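PDB 6Y0R: chitooligosaccharide oxidase from Gibberella zeae, which oxidises the C1 hydroxyl of chitooligosaccharides to the corresponding lactones with a covalently bound FAD, reducing molecular oxygen to hydrogen peroxide. Local coordinates for residues A[94-99]-A[446-451]; A[26-31]-A[61-66]. One frame throughout, in Å; residues are numbered along the deposited sequence.

Contact 1: A[94-99]-A[446-451]. With FAD (flavin-adenine dinucleotide), chain B.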
ATOM      1  N   HIS A  94       9.368  -0.726   0.501  1.00 15.01           N
ATOM      2  CA  HIS A  94       8.532  -0.972   1.708  1.00 14.54           C
ATOM      3  C   HIS A  94       7.718  -2.262   1.618  1.00 14.71           C
ATOM      4  O   HIS A  94       7.085  -2.578   2.622  1.00 15.19           O
ATOM      5  CB  HIS A  94       7.636   0.236   2.047  1.00 15.45           C
ATOM      6  CG  HIS A  94       8.255   1.108   3.072  1.00 17.30           C
ATOM      7  ND1 HIS A  94       7.882   1.101   4.418  1.00 18.03           N
ATOM      8  CD2 HIS A  94       9.261   2.017   2.937  1.00 17.74           C
ATOM      9  CE1 HIS A  94       8.709   1.933   5.064  1.00 19.00           C
ATOM     10  NE2 HIS A  94       9.551   2.502   4.171  1.00 17.46           N
ATOM     11  N   SER A  95       7.848  -3.075   0.560  1.00 14.16           N
ATOM     12  CA  SER A  95       7.081  -4.339   0.499  1.00 14.83           C
ATOM     13  C   SER A  95       7.214  -5.117   1.805  1.00 15.83           C
ATOM     14  O   SER A  95       8.322  -5.485   2.190  1.00 16.17           O
ATOM     15  CB  SER A  95       7.496  -5.219  -0.625  1.00 14.32           C
ATOM     16  OG  SER A  95       6.689  -6.382  -0.658  1.00 15.29           O
ATOM     17  N   TYR A  96       6.088  -5.503   2.373  1.00 15.26           N
ATOM     18  CA  TYR A  96       6.091  -6.298   3.618  1.00 14.60           C
ATOM     19  C   TYR A  96       6.716  -7.683   3.411  1.00 15.70           C
ATOM     20  O   TYR A  96       7.114  -8.324   4.422  1.00 15.97           O
ATOM     21  CB  TYR A  96       4.661  -6.453   4.088  1.00 15.94           C
ATOM     22  CG  TYR A  96       3.992  -5.231   4.642  1.00 14.32           C
ATOM     23  CD1 TYR A  96       4.586  -3.982   4.709  1.00 16.07           C
ATOM     24  CD2 TYR A  96       2.754  -5.385   5.235  1.00 15.31           C
ATOM     25  CE1 TYR A  96       3.962  -2.901   5.322  1.00 16.10           C
ATOM     26  CE2 TYR A  96       2.109  -4.314   5.815  1.00 14.98           C
ATOM     27  CZ  TYR A  96       2.722  -3.086   5.899  1.00 17.74           C
ATOM     28  OH  TYR A  96       2.087  -1.998   6.491  1.00 19.45           O
ATOM     29  N   THR A  97       6.764  -8.150   2.166  1.00 14.62           N
ATOM     30  CA  THR A  97       7.272  -9.507   1.829  1.00 15.58           C
ATOM     31  C   THR A  97       8.426  -9.393   0.825  1.00 16.67           C
ATOM     32  O   THR A  97       8.810 -10.460   0.204  1.00 15.79           O
ATOM     33  CB  THR A  97       6.101 -10.400   1.422  1.00 15.50           C
ATOM     34  OG1 THR A  97       5.513  -9.858   0.239  1.00 15.35           O
ATOM     35  CG2 THR A  97       5.110 -10.592   2.550  1.00 14.26           C
ATOM     36  N   SER A  98       9.006  -8.192   0.658  1.00 15.63           N
ATOM     37  CA  SER A  98      10.261  -7.983  -0.111  1.00 17.47           C
ATOM     38  C   SER A  98      10.024  -8.306  -1.583  1.00 17.20           C
ATOM     39  O   SER A  98      10.955  -8.820  -2.279  1.00 17.19           O
ATOM     40  CB  SER A  98      11.411  -8.787   0.474  1.00 16.83           C
ATOM     41  OG  SER A  98      11.516  -8.569   1.884  1.00 17.16           O
ATOM     42  N   LEU A  99       8.815  -8.015  -2.083  1.00 16.06           N
ATOM     43  CA  LEU A  99       8.477  -8.300  -3.505  1.00 17.09           C
ATOM     44  C   LEU A  99       9.235  -7.394  -4.474  1.00 18.17           C
ATOM     45  O   LEU A  99       9.295  -7.764  -5.673  1.00 17.07           O
ATOM     46  CB  LEU A  99       6.968  -8.296  -3.724  1.00 18.72           C
ATOM     47  CG  LEU A  99       6.191  -9.317  -2.868  1.00 18.74           C
ATOM     48  CD1 LEU A  99       4.718  -9.330  -3.199  1.00 20.96           C
ATOM     49  CD2 LEU A  99       6.752 -10.712  -3.006  1.00 20.59           C
ATOM     50  N   ASN A 446      -1.074  -4.293  -1.029  1.00 16.98           N
ATOM     51  CA  ASN A 446      -0.107  -3.393  -0.333  1.00 16.77           C
ATOM     52  C   ASN A 446       0.202  -3.905   1.078  1.00 15.32           C
ATOM     53  O   ASN A 446       1.161  -3.415   1.671  1.00 16.96           O
ATOM     54  CB  ASN A 446      -0.478  -1.903  -0.311  1.00 17.39           C
ATOM     55  CG  ASN A 446       0.063  -1.143  -1.507  1.00 18.39           C
ATOM     56  OD1 ASN A 446       1.016  -1.585  -2.159  1.00 20.01           O
ATOM     57  ND2 ASN A 446      -0.675  -0.108  -1.887  1.00 21.05           N
ATOM     58  N   TYR A 447      -0.577  -4.860   1.593  1.00 16.07           N
ATOM     59  CA  TYR A 447      -0.327  -5.504   2.905  1.00 16.40           C
ATOM     60  C   TYR A 447      -0.249  -7.000   2.671  1.00 16.74           C
ATOM     61  O   TYR A 447      -1.069  -7.765   3.186  1.00 17.74           O
ATOM     62  CB  TYR A 447      -1.438  -5.217   3.913  1.00 18.13           C
ATOM     63  CG  TYR A 447      -1.652  -3.772   4.283  1.00 20.10           C
ATOM     64  CD1 TYR A 447      -0.626  -2.849   4.241  1.00 19.98           C
ATOM     65  CD2 TYR A 447      -2.879  -3.356   4.758  1.00 23.31           C
ATOM     66  CE1 TYR A 447      -0.834  -1.528   4.607  1.00 21.94           C
ATOM     67  CE2 TYR A 447      -3.100  -2.034   5.120  1.00 22.85           C
ATOM     68  CZ  TYR A 447      -2.074  -1.118   5.035  1.00 23.28           C
ATOM     69  OH  TYR A 447      -2.200   0.214   5.384  1.00 26.54           O
ATOM     70  N   PRO A 448       0.716  -7.442   1.863  1.00 15.97           N
ATOM     71  CA  PRO A 448       0.734  -8.821   1.380  1.00 15.14           C
ATOM     72  C   PRO A 448       1.046  -9.812   2.503  1.00 15.74           C
ATOM     73  O   PRO A 448       1.791  -9.475   3.405  1.00 16.78           O
ATOM     74  CB  PRO A 448       1.829  -8.855   0.335  1.00 16.36           C
ATOM     75  CG  PRO A 448       2.782  -7.773   0.779  1.00 16.43           C
ATOM     76  CD  PRO A 448       1.898  -6.693   1.392  1.00 15.51           C
ATOM     77  N   ASP A 449       0.457 -10.986   2.399  1.00 15.37           N
ATOM     78  CA  ASP A 449       0.599 -12.097   3.375  1.00 15.19           C
ATOM     79  C   ASP A 449       1.491 -13.176   2.746  1.00 15.80           C
ATOM     80  O   ASP A 449       1.040 -13.893   1.865  1.00 15.87           O
ATOM     81  CB  ASP A 449      -0.774 -12.669   3.713  1.00 16.24           C
ATOM     82  CG  ASP A 449      -0.783 -13.666   4.845  1.00 17.52           C
ATOM     83  OD1 ASP A 449       0.297 -14.281   5.085  1.00 17.16           O
ATOM     84  OD2 ASP A 449      -1.851 -13.809   5.498  1.00 16.88           O
ATOM     85  N   SER A 450       2.700 -13.321   3.280  1.00 16.92           N
ATOM     86  CA  SER A 450       3.681 -14.301   2.744  1.00 17.46           C
ATOM     87  C   SER A 450       3.209 -15.739   2.900  1.00 20.73           C
ATOM     88  O   SER A 450       3.797 -16.560   2.177  1.00 20.55           O
ATOM     89  CB  SER A 450       5.005 -14.143   3.387  1.00 17.21           C
ATOM     90  OG  SER A 450       4.906 -14.244   4.772  1.00 18.75           O
ATOM     91  N   GLN A 451       2.329 -16.064   3.845  1.00 19.16           N
ATOM     92  CA  GLN A 451       2.026 -17.477   4.215  1.00 20.27           C
ATOM     93  C   GLN A 451       0.917 -18.071   3.365  1.00 23.68           C
ATOM     94  O   GLN A 451       0.732 -19.296   3.421  1.00 26.61           O
ATOM     95  CB  GLN A 451       1.690 -17.589   5.692  1.00 21.27           C
ATOM     96  CG  GLN A 451       2.797 -17.081   6.587  1.00 20.61           C
ATOM     97  CD  GLN A 451       4.149 -17.628   6.204  1.00 23.26           C
ATOM     98  OE1 GLN A 451       4.494 -18.760   6.599  1.00 25.49           O
ATOM     99  NE2 GLN A 451       4.955 -16.806   5.570  1.00 20.03           N
TER
HETATM  100  PA  FAD B 501       8.645  -1.827  -3.207  1.00 15.29           P
HETATM  101  O1A FAD B 501       9.043  -2.919  -2.300  1.00 14.49           O
HETATM  102  O2A FAD B 501       9.673  -1.036  -3.912  1.00 15.95           O
HETATM  103  O5B FAD B 501       7.626  -2.362  -4.308  1.00 15.10           O
HETATM  104  C5B FAD B 501       6.365  -2.936  -3.963  1.00 15.34           C
HETATM  105  C4B FAD B 501       5.856  -3.768  -5.126  1.00 15.19           C
HETATM  106  O4B FAD B 501       5.620  -2.905  -6.268  1.00 14.90           O
HETATM  107  C3B FAD B 501       6.790  -4.866  -5.673  1.00 15.69           C
HETATM  108  O3B FAD B 501       6.035  -5.917  -6.291  1.00 16.54           O
HETATM  109  C2B FAD B 501       7.581  -4.118  -6.737  1.00 15.29           C
HETATM  110  O2B FAD B 501       8.218  -4.956  -7.705  1.00 16.92           O
HETATM  111  C1B FAD B 501       6.505  -3.248  -7.328  1.00 15.21           C
HETATM  112  N9A FAD B 501       6.983  -2.019  -7.941  1.00 16.02           N
HETATM  113  C8A FAD B 501       7.545  -0.955  -7.284  1.00 17.98           C
HETATM  114  N7A FAD B 501       7.889   0.025  -8.110  1.00 16.51           N
HETATM  115  C5A FAD B 501       7.535  -0.441  -9.371  1.00 16.67           C
HETATM  116  C6A FAD B 501       7.649   0.124 -10.655  1.00 18.16           C
HETATM  117  N6A FAD B 501       8.142   1.352 -10.841  1.00 16.83           N
HETATM  118  N1A FAD B 501       7.234  -0.609 -11.726  1.00 17.47           N
HETATM  119  C2A FAD B 501       6.764  -1.848 -11.481  1.00 19.80           C
HETATM  120  N3A FAD B 501       6.587  -2.473 -10.313  1.00 18.07           N
HETATM  121  C4A FAD B 501       6.999  -1.714  -9.280  1.00 17.24           C
HETATM  122  N1  FAD B 501       0.050   1.354   2.453  1.00 15.81           N
HETATM  123  C2  FAD B 501      -1.075   2.082   2.384  1.00 16.63           C
HETATM  124  O2  FAD B 501      -1.947   1.854   1.469  1.00 15.60           O
HETATM  125  N3  FAD B 501      -1.274   3.099   3.273  1.00 16.96           N
HETATM  126  C4  FAD B 501      -0.374   3.431   4.273  1.00 18.66           C
HETATM  127  O4  FAD B 501      -0.608   4.378   5.043  1.00 19.77           O
HETATM  128  C4X FAD B 501       0.826   2.685   4.361  1.00 19.26           C
HETATM  129  N5  FAD B 501       1.741   3.015   5.275  1.00 20.21           N
HETATM  130  C5X FAD B 501       2.949   2.355   5.241  1.00 18.99           C
HETATM  131  C6  FAD B 501       3.971   2.735   6.152  1.00 18.63           C
HETATM  132  C7  FAD B 501       5.192   2.081   6.163  1.00 17.73           C
HETATM  133  C7M FAD B 501       6.269   2.472   7.157  1.00 18.86           C
HETATM  134  C8  FAD B 501       5.456   1.034   5.188  1.00 16.24           C
HETATM  135  C8M FAD B 501       6.803   0.352   5.053  1.00 17.24           C
HETATM  136  C9  FAD B 501       4.413   0.643   4.322  1.00 18.27           C
HETATM  137  C9A FAD B 501       3.166   1.283   4.339  1.00 17.85           C
HETATM  138  N10 FAD B 501       2.154   0.910   3.438  1.00 17.13           N
HETATM  139  C10 FAD B 501       0.952   1.625   3.391  1.00 17.39           C
HETATM  140  C1' FAD B 501       2.322  -0.210   2.506  1.00 16.50           C
HETATM  141  C2' FAD B 501       2.845   0.268   1.150  1.00 16.12           C
HETATM  142  O2' FAD B 501       1.801   0.884   0.394  1.00 14.90           O
HETATM  143  C3' FAD B 501       3.385  -0.931   0.415  1.00 17.02           C
HETATM  144  O3' FAD B 501       4.451  -1.457   1.239  1.00 15.69           O
HETATM  145  C4' FAD B 501       3.881  -0.521  -0.973  1.00 18.13           C
HETATM  146  O4' FAD B 501       3.813  -1.617  -1.903  1.00 19.36           O
HETATM  147  C5' FAD B 501       5.293  -0.019  -0.865  1.00 15.21           C
HETATM  148  O5' FAD B 501       5.731   0.561  -2.109  1.00 15.69           O
HETATM  149  P   FAD B 501       7.293   0.708  -2.332  1.00 14.90           P
HETATM  150  O1P FAD B 501       7.518   1.335  -3.657  1.00 15.18           O
HETATM  151  O2P FAD B 501       7.966   1.318  -1.158  1.00 15.29           O
HETATM  152  O3P FAD B 501       7.746  -0.848  -2.294  1.00 15.28           O
HETATM  153  O   HOH W   1       3.764  -4.116   1.224  1.00 15.46           O

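Contact 2: A[26-31]-A[61-66]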
ATOM      1  N   ALA A  26      26.455 -13.364 -16.992  1.00 55.13           N
ATOM      2  CA  ALA A  26      26.320 -12.757 -18.333  1.00 50.93           C
ATOM      3  C   ALA A  26      25.431 -11.510 -18.172  1.00 43.29           C
ATOM      4  O   ALA A  26      25.667 -10.520 -18.906  1.00 38.46           O
ATOM      5  CB  ALA A  26      25.774 -13.752 -19.337  1.00 48.24           C
ATOM      6  N   VAL A  27      24.466 -11.530 -17.230  1.00 41.88           N
ATOM      7  CA  VAL A  27      23.502 -10.399 -17.080  1.00 36.94           C
ATOM      8  C   VAL A  27      24.278  -9.177 -16.573  1.00 34.44           C
ATOM      9  O   VAL A  27      24.086  -8.103 -17.137  1.00 33.45           O
ATOM     10  CB  VAL A  27      22.252 -10.746 -16.243  1.00 39.15           C
ATOM     11  CG1 VAL A  27      22.551 -11.114 -14.797  1.00 38.34           C
ATOM     12  CG2 VAL A  27      21.243  -9.620 -16.315  1.00 39.83           C
ATOM     13  N   ASN A  28      25.199  -9.343 -15.627  1.00 37.47           N
ATOM     14  CA  ASN A  28      26.030  -8.214 -15.127  1.00 41.87           C
ATOM     15  C   ASN A  28      26.891  -7.649 -16.267  1.00 44.80           C
ATOM     16  O   ASN A  28      26.844  -6.428 -16.470  1.00 39.59           O
ATOM     17  CB  ASN A  28      26.857  -8.592 -13.902  1.00 45.74           C
ATOM     18  CG  ASN A  28      26.100  -8.328 -12.623  1.00 47.81           C
ATOM     19  OD1 ASN A  28      25.871  -7.161 -12.256  1.00 44.78           O
ATOM     20  ND2 ASN A  28      25.685  -9.403 -11.967  1.00 44.62           N
ATOM     21  N   SER A  29      27.599  -8.487 -17.033  1.00 47.80           N
ATOM     22  CA  SER A  29      28.455  -8.002 -18.148  1.00 43.66           C
ATOM     23  C   SER A  29      27.577  -7.331 -19.208  1.00 39.27           C
ATOM     24  O   SER A  29      28.015  -6.305 -19.726  1.00 42.68           O
ATOM     25  CB  SER A  29      29.355  -9.078 -18.712  1.00 45.05           C
ATOM     26  OG  SER A  29      28.716 -10.337 -18.669  1.00 51.81           O
ATOM     27  N   CYS A  30      26.349  -7.823 -19.442  1.00 37.92           N
ATOM     28  CA  CYS A  30      25.356  -7.197 -20.360  1.00 33.83           C
ATOM     29  C   CYS A  30      25.077  -5.777 -19.866  1.00 33.80           C
ATOM     30  O   CYS A  30      25.103  -4.858 -20.678  1.00 32.94           O
ATOM     31  CB  CYS A  30      24.047  -7.986 -20.474  1.00 32.98           C
ATOM     32  SG  CYS A  30      22.859  -7.265 -21.644  1.00 37.87           S
ATOM     33  N   LEU A  31      24.809  -5.621 -18.570  1.00 33.39           N
ATOM     34  CA  LEU A  31      24.447  -4.308 -17.970  1.00 32.40           C
ATOM     35  C   LEU A  31      25.625  -3.329 -18.115  1.00 31.76           C
ATOM     36  O   LEU A  31      25.407  -2.208 -18.612  1.00 32.40           O
ATOM     37  CB  LEU A  31      24.058  -4.521 -16.500  1.00 33.22           C
ATOM     38  CG  LEU A  31      22.712  -5.222 -16.275  1.00 30.73           C
ATOM     39  CD1 LEU A  31      22.527  -5.548 -14.812  1.00 32.17           C
ATOM     40  CD2 LEU A  31      21.547  -4.402 -16.808  1.00 29.21           C
ATOM     41  N   PRO A  61      19.539 -10.559  -4.884  1.00 20.01           N
ATOM     42  CA  PRO A  61      19.401 -10.463  -6.331  1.00 20.41           C
ATOM     43  C   PRO A  61      20.617 -11.075  -7.068  1.00 22.47           C
ATOM     44  O   PRO A  61      21.685 -11.155  -6.465  1.00 23.45           O
ATOM     45  CB  PRO A  61      19.279  -8.975  -6.618  1.00 20.92           C
ATOM     46  CG  PRO A  61      18.833  -8.377  -5.277  1.00 22.09           C
ATOM     47  CD  PRO A  61      19.450  -9.245  -4.213  1.00 19.86           C
ATOM     48  N   ALA A  62      20.401 -11.461  -8.320  1.00 24.00           N
ATOM     49  CA  ALA A  62      21.496 -11.790  -9.267  1.00 25.12           C
ATOM     50  C   ALA A  62      22.310 -10.542  -9.608  1.00 25.36           C
ATOM     51  O   ALA A  62      23.533 -10.667  -9.810  1.00 27.29           O
ATOM     52  CB  ALA A  62      20.926 -12.451 -10.496  1.00 26.65           C
ATOM     53  N   ALA A  63      21.675  -9.370  -9.674  1.00 22.95           N
ATOM     54  CA  ALA A  63      22.261  -8.098 -10.113  1.00 23.35           C
ATOM     55  C   ALA A  63      21.354  -6.993  -9.603  1.00 25.25           C
ATOM     56  O   ALA A  63      20.115  -7.228  -9.491  1.00 23.88           O
ATOM     57  CB  ALA A  63      22.396  -8.056 -11.616  1.00 25.42           C
ATOM     58  N   ILE A  64      21.943  -5.840  -9.321  1.00 23.96           N
ATOM     59  CA  ILE A  64      21.152  -4.640  -8.968  1.00 24.10           C
ATOM     60  C   ILE A  64      21.517  -3.551  -9.960  1.00 24.17           C
ATOM     61  O   ILE A  64      22.677  -3.053  -9.890  1.00 29.36           O
ATOM     62  CB  ILE A  64      21.392  -4.220  -7.509  1.00 22.84           C
ATOM     63  CG1 ILE A  64      21.118  -5.341  -6.517  1.00 22.20           C
ATOM     64  CG2 ILE A  64      20.580  -2.977  -7.217  1.00 22.46           C
ATOM     65  CD1 ILE A  64      21.339  -4.975  -5.055  1.00 21.24           C
ATOM     66  N   ALA A  65      20.597  -3.196 -10.843  1.00 22.61           N
ATOM     67  CA  ALA A  65      20.741  -2.050 -11.763  1.00 21.92           C
ATOM     68  C   ALA A  65      20.278  -0.787 -11.019  1.00 25.57           C
ATOM     69  O   ALA A  65      19.264  -0.858 -10.271  1.00 23.21           O
ATOM     70  CB  ALA A  65      19.962  -2.245 -13.035  1.00 25.29           C
ATOM     71  N   VAL A  66      21.003   0.327 -11.188  1.00 24.69           N
ATOM     72  CA  VAL A  66      20.713   1.598 -10.481  1.00 26.18           C
ATOM     73  C   VAL A  66      20.597   2.712 -11.504  1.00 26.15           C
ATOM     74  O   VAL A  66      21.404   3.647 -11.565  1.00 28.96           O
ATOM     75  CB  VAL A  66      21.711   1.894  -9.357  1.00 27.98           C
ATOM     76  CG1 VAL A  66      21.196   3.055  -8.529  1.00 30.00           C
ATOM     77  CG2 VAL A  66      21.964   0.706  -8.451  1.00 29.17           C
TER
HETATM   78  O   HOH W   2      24.777  -5.829  -9.967  1.00 29.65           O

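Contact 1: A[94-99]-A[446-451]
Y96 and Y447 each carry CG beside the backbone N, anti to the carbonyl carbon (chi1 -71° and -62°), which lays the two rings side by side and pointing the same way. Their planes lie within 10° of parallel but are slid apart, centroids 5.5 Å away, so the rings barely overlap; the closest approach, Y96 CE2 to Y447 CD1, is 3.5 Å. The carbonyl O of N446 sits over the centre of one face of the Y96 ring, while P448 crosses the Y96 side chain at about a right angle, its CD against Y96 CB. Further along, T97 OG1 lies 3.5 Å from P448 CG and T97 CG2 touches S450 CB. A water ties the segments polarly, accepting from Y96 N and donating to N446 O at 2.7 Å, and also bonds O3' of the FAD. FAD is held by both segments: H94 ND1 is covalently joined to the flavin methyl C8M at 1.5 Å, S95 N donates to phosphate oxygen O1A, and N446 OD1 accepts from the ribityl hydroxyl O4' at 2.8 Å. This is the cofactor site of a bicovalent flavoprotein oxidase. Y96 OH bonds Q406 on strand 403-411, D449 reaches Y340 and S342 on strand 338-346, and the loop holding 446-451 runs on into helix 454-462.

Contact 2: A[26-31]-A[61-66]
N28 on helix 26-31 and A63 on strand 63-65 are the closest pair, CA atoms 6.3 Å apart, the two segments running nearly the same way: their axes diverge by 21° and approach to 9.2 Å. This is helix-on-sheet packing in the FAD-binding domain of the PCMH type, where the N-terminal helix lies against an inner strand of a small mixed four-stranded sheet. Within the helix, C30 N and L31 N donate to A26 O and V27 O, the regular pattern of N-H of i+4 to C=O of i. Strand 63-65 is paired on one flank with strand 38-39 and on the other with strand 108-111.

The methyl of A63 is the hub. L31 CG stands beside its own backbone N, anti to the carbonyl carbon, and brings CD1 to 4.1 Å from A63 CB; V27 CG1 joins from one turn earlier at 4.4 Å, a looser touch. The amide of N28 lies against the same methyl, OD1 and ND2 both 3.6 Å from A63 CB. L31 also packs on L108 of the neighbouring strand and on A76 and C79 of helix 70-83, and C30 is joined by a disulfide to C79, so the N-terminal helix is tied covalently to that helix as well.

The polar link runs through the N28 amide. A water accepts from I64 N and lies 2.9 Å from N28 OD1, which it can serve as donor, bridging side chain to strand backbone. On the other branch of the amide, N28 ND2 donates to A62 O at 3.3 Å, with an N-H...O angle of 137° and the donor tilted 28° from the carbonyl plane.

In the fold
Contact 2 closes before contact 1 opens along the chain, and their centres lie about 24 Å apart, with nearest atoms about 8 Å away and not touching. They are related through the small mixed sheet: strand 63-65 belongs to contact 2, while the loop of 94-99 connects strands 87-90 and 108-111 of that same sheet. Contact 2 is local packing at the periphery, its centre about 28 Å from the centre of the chain, between the N-terminal helix and the FAD-binding region. Contact 1 is deeper, its centre about 10 Å from that point, and joins segments 347 residues apart, linking that region to the berberine-like C-terminal part and bringing both to the FAD.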